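Local coordinates for major capsid protein (Faustovirus, PDB 5J7O) that builds the capsid shell of a large double-stranded DNA virus, as a double jelly-roll subunit that probably packs into trimeric capsomers, at the interface of chains A and B. Coordinates in Å, arbitrary orientation; residue numbers count along the deposited sequence, not the author numbering. Chains: chain A/B, major capsid protein.

Contacts 1 and 2 both join chains A and B, two copies of the same double jelly-roll protein, and their centres lie about 61 Å apart, with no residue in common. In contact 1 the short N-terminal helix 13-19 of chain B meets loops of chain A through a histidine-carboxylate bond and some apolar packing. In contact 2 loops of chain B place a tryptophan and a proline against three strands of chain A. The deposited assembly holds three copies, and the family forms trimeric capsomers, so the two patches probably fasten neighbouring subunits at well-separated levels of one trimer.

Contact 1: the interface of chains A and B. Residues chain A 443, 583, 585; chain B 10, 15-16, 19-20.
A:His583 meets B:Asp16 where the N-terminal helix 13-19 of one double jelly-roll subunit lies against loops of its neighbour. The polar part centres on the B:Asp16 carboxylate. Its OD1 accepts a hydrogen bond of 2.5 Å from NE2 of the A:His583 imidazole, nearly straight at 167°. The oxygen is approached almost along its C-O axis and stays close to the imidazole plane, although ring and carboxylate are turned 38° apart. A negative carboxylate at this position would probably favour a protonated ring. The other oxygen, OD2, faces ND2 of the A:Asn585 amide, whose plane stands almost square to the carboxylate; the modelled separation is too short to be trusted, so a hydrogen bond here is doubtful.

Apolar packing surrounds this polar centre. The side chains of B:Ile19 and A:His583 point toward each other from opposite directions: the isoleucine CD1 sits over one face of the imidazole, offset toward the rim, while its CG2 lies 3.5 Å from A:His583 CE1. The first torsion of A:His583 (chi1 61°) sets the ring between its own backbone N and carbonyl carbon, with NE2 and CE1 directed at the helix. The B:Met20 chain bends at chi3, leaving its terminal methyl CE 4.0 Å from the same CE1. Beside the histidine, the CG corner of the A:Pro443 ring rests on the B:Ala15 methyl CB at 3.6 Å.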
loop_
_atom_site.group_PDB
_atom_site.type_symbol
_atom_site.label_atom_id
_atom_site.label_comp_id
_atom_site.label_asym_id
_atom_site.label_seq_id
_atom_site.Cartn_x
_atom_site.Cartn_y
_atom_site.Cartn_z
ATOM N N PRO A 443 8.766 26.365 25.298
ATOM C CA PRO A 443 7.407 25.819 25.183
ATOM C C PRO A 443 7.378 24.587 24.292
ATOM O O PRO A 443 7.991 24.559 23.223
ATOM C CB PRO A 443 6.610 26.975 24.567
ATOM C CG PRO A 443 7.364 28.187 24.941
ATOM C CD PRO A 443 8.806 27.789 24.916
ATOM N N HIS A 583 0.652 24.891 23.431
ATOM C CA HIS A 583 1.965 24.488 23.912
ATOM C C HIS A 583 1.909 24.321 25.423
ATOM O O HIS A 583 0.925 24.677 26.075
ATOM C CB HIS A 583 3.040 25.505 23.518
ATOM C CG HIS A 583 2.813 26.873 24.081
ATOM N ND1 HIS A 583 2.185 27.875 23.372
ATOM C CD2 HIS A 583 3.132 27.406 25.284
ATOM C CE1 HIS A 583 2.126 28.965 24.115
ATOM N NE2 HIS A 583 2.694 28.708 25.280
ATOM N N ASN A 585 3.434 25.611 28.825
ATOM C CA ASN A 585 4.124 26.783 29.346
ATOM C C ASN A 585 5.480 26.392 29.923
ATOM O O ASN A 585 5.689 25.258 30.364
ATOM C CB ASN A 585 3.268 27.464 30.415
ATOM C CG ASN A 585 1.829 27.664 29.970
ATOM O OD1 ASN A 585 1.016 26.741 30.031
ATOM N ND2 ASN A 585 1.509 28.872 29.522
ATOM N N ALA B 10 -1.656 31.318 30.466
ATOM C CA ALA B 10 -1.811 32.452 29.554
ATOM C C ALA B 10 -0.680 33.479 29.604
ATOM O O ALA B 10 -0.337 34.059 28.568
ATOM C CB ALA B 10 -3.147 33.162 29.802
ATOM N N ALA B 15 7.892 33.957 26.605
ATOM C CA ALA B 15 7.446 32.968 25.628
ATOM C C ALA B 15 5.936 33.032 25.432
ATOM O O ALA B 15 5.449 33.137 24.301
ATOM C CB ALA B 15 7.876 31.569 26.070
ATOM N N ASP B 16 5.177 32.976 26.529
ATOM C CA ASP B 16 3.727 33.091 26.436
ATOM C C ASP B 16 3.281 34.482 26.010
ATOM O O ASP B 16 2.143 34.642 25.559
ATOM C CB ASP B 16 3.082 32.726 27.773
ATOM C CG ASP B 16 3.033 31.231 28.004
ATOM O OD1 ASP B 16 3.223 30.472 27.030
ATOM O OD2 ASP B 16 2.788 30.810 29.153
ATOM N N ILE B 19 3.446 34.308 21.962
ATOM C CA ILE B 19 2.636 33.287 21.313
ATOM C C ILE B 19 1.147 33.536 21.514
ATOM O O ILE B 19 0.346 33.280 20.613
ATOM C CB ILE B 19 3.041 31.888 21.827
ATOM C CG1 ILE B 19 4.525 31.635 21.562
ATOM C CG2 ILE B 19 2.208 30.808 21.161
ATOM C CD1 ILE B 19 5.023 30.321 22.114
ATOM N N MET B 20 0.758 34.040 22.681
ATOM C CA MET B 20 -0.644 34.290 22.986
ATOM C C MET B 20 -0.972 35.753 23.231
ATOM O O MET B 20 -2.099 36.164 22.946
ATOM C CB MET B 20 -1.076 33.464 24.207
ATOM C CG MET B 20 -1.049 31.968 23.956
ATOM S SD MET B 20 -1.374 30.982 25.427
ATOM C CE MET B 20 0.008 31.462 26.453
#

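Contact 2: the interface of chains A and B. Residues chain A 372, 480, 482, 511; chain B 247, 266.
Strands 364-375, 473-490 and 503-521 of chain A, part of the double jelly-roll subunit, receive B:Trp247, which a loop of chain B inserts among their side chains. The indole enters with its pyrrole N-H side toward A:Tyr480. NE1 stands over one face of the phenol ring, displaced toward the rim on the CG side, and lies 3.3 Å from A:Tyr480 CG. The planes are 85° apart and the centroids of the phenol and the five-membered ring 4.6 Å apart, an edge-to-face pair in which the indole supplies the edge. This geometry would suit a weak attraction between the N-H and the phenol pi cloud.

Both faces of the indole are packed. On one, the A:Thr372 methyl CG2 makes a CH-pi contact 4.0 Å from the centroid of the six-membered ring. The A:Thr372 chi1 of 69° puts the hydroxyl OG1 between the backbone N and the carbonyl carbon and leaves CG2 anti to the carbonyl carbon, so the methyl and not the hydroxyl meets the tryptophan. CG of B:Pro266, from the same chain as the indole, shares that face. A:Val482 takes the opposite face, with its CG2 4.0 Å from B:Trp247 CZ2 and its CG1 nearer the far end of the benzo ring. At the leading edge, the backbone N of A:Met511 lies in the indole plane, 3.5 Å from CH2, and the methionine CB packs on the same corner.

B:Pro266 crosses the tyrosine at about a right angle, its CB 3.7 Å from A:Tyr480 CZ and close to the phenol oxygen too. A:Tyr480 and A:Val482 lie two residues apart on strand 473-490, A:Thr372 and A:Met511 belong to strands 364-375 and 503-521, and both chain B residues sit in loops, so that a sheet surface of one subunit receives loops of the next.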
loop_
_atom_site.group_PDB
_atom_site.type_symbol
_atom_site.label_atom_id
_atom_site.label_comp_id
_atom_site.label_asym_id
_atom_site.label_seq_id
_atom_site.Cartn_x
_atom_site.Cartn_y
_atom_site.Cartn_z
ATOM N N THR A 372 15.319 -29.694 5.618
ATOM C CA THR A 372 15.275 -28.245 5.737
ATOM C C THR A 372 16.609 -27.656 5.296
ATOM O O THR A 372 17.625 -28.352 5.215
ATOM C CB THR A 372 14.969 -27.801 7.174
ATOM O OG1 THR A 372 16.082 -28.110 8.020
ATOM C CG2 THR A 372 13.726 -28.504 7.701
ATOM N N TYR A 480 6.910 -21.545 7.218
ATOM C CA TYR A 480 7.521 -22.527 6.332
ATOM C C TYR A 480 6.635 -22.802 5.124
ATOM O O TYR A 480 5.423 -22.993 5.264
ATOM C CB TYR A 480 7.785 -23.840 7.075
ATOM C CG TYR A 480 8.828 -23.752 8.163
ATOM C CD1 TYR A 480 10.180 -23.710 7.851
ATOM C CD2 TYR A 480 8.463 -23.735 9.503
ATOM C CE1 TYR A 480 11.140 -23.639 8.843
ATOM C CE2 TYR A 480 9.415 -23.663 10.502
ATOM C CZ TYR A 480 10.752 -23.616 10.166
ATOM O OH TYR A 480 11.702 -23.546 11.158
ATOM N N VAL A 482 6.309 -25.833 2.608
ATOM C CA VAL A 482 6.688 -27.242 2.663
ATOM C C VAL A 482 6.131 -27.954 1.438
ATOM O O VAL A 482 4.929 -27.868 1.156
ATOM C CB VAL A 482 6.186 -27.915 3.953
ATOM C CG1 VAL A 482 6.832 -29.283 4.123
ATOM C CG2 VAL A 482 6.462 -27.032 5.163
ATOM N N MET A 511 11.634 -28.426 2.551
ATOM C CA MET A 511 11.411 -26.999 2.744
ATOM C C MET A 511 11.565 -26.271 1.416
ATOM O O MET A 511 12.637 -26.305 0.801
ATOM C CB MET A 511 12.390 -26.442 3.775
ATOM C CG MET A 511 12.038 -25.043 4.263
ATOM S SD MET A 511 13.398 -24.210 5.107
ATOM C CE MET A 511 14.233 -23.442 3.722
ATOM N N TRP B 247 5.530 -29.736 10.158
ATOM C CA TRP B 247 6.620 -30.680 9.958
ATOM C C TRP B 247 6.357 -31.978 10.706
ATOM O O TRP B 247 5.828 -31.977 11.822
ATOM C CB TRP B 247 7.943 -30.076 10.428
ATOM C CG TRP B 247 8.486 -29.021 9.519
ATOM C CD1 TRP B 247 8.431 -27.670 9.702
ATOM C CD2 TRP B 247 9.169 -29.232 8.279
ATOM N NE1 TRP B 247 9.039 -27.025 8.652
ATOM C CE2 TRP B 247 9.500 -27.963 7.764
ATOM C CE3 TRP B 247 9.532 -30.371 7.554
ATOM C CZ2 TRP B 247 10.177 -27.801 6.558
ATOM C CZ3 TRP B 247 10.204 -30.209 6.357
ATOM C CH2 TRP B 247 10.520 -28.933 5.871
ATOM N N PRO B 266 13.091 -27.440 12.915
ATOM C CA PRO B 266 11.987 -26.540 13.263
ATOM C C PRO B 266 11.348 -26.921 14.589
ATOM O O PRO B 266 11.374 -28.080 15.014
ATOM C CB PRO B 266 11.002 -26.717 12.100
ATOM C CG PRO B 266 11.341 -28.047 11.512
ATOM C CD PRO B 266 12.819 -28.208 11.688
#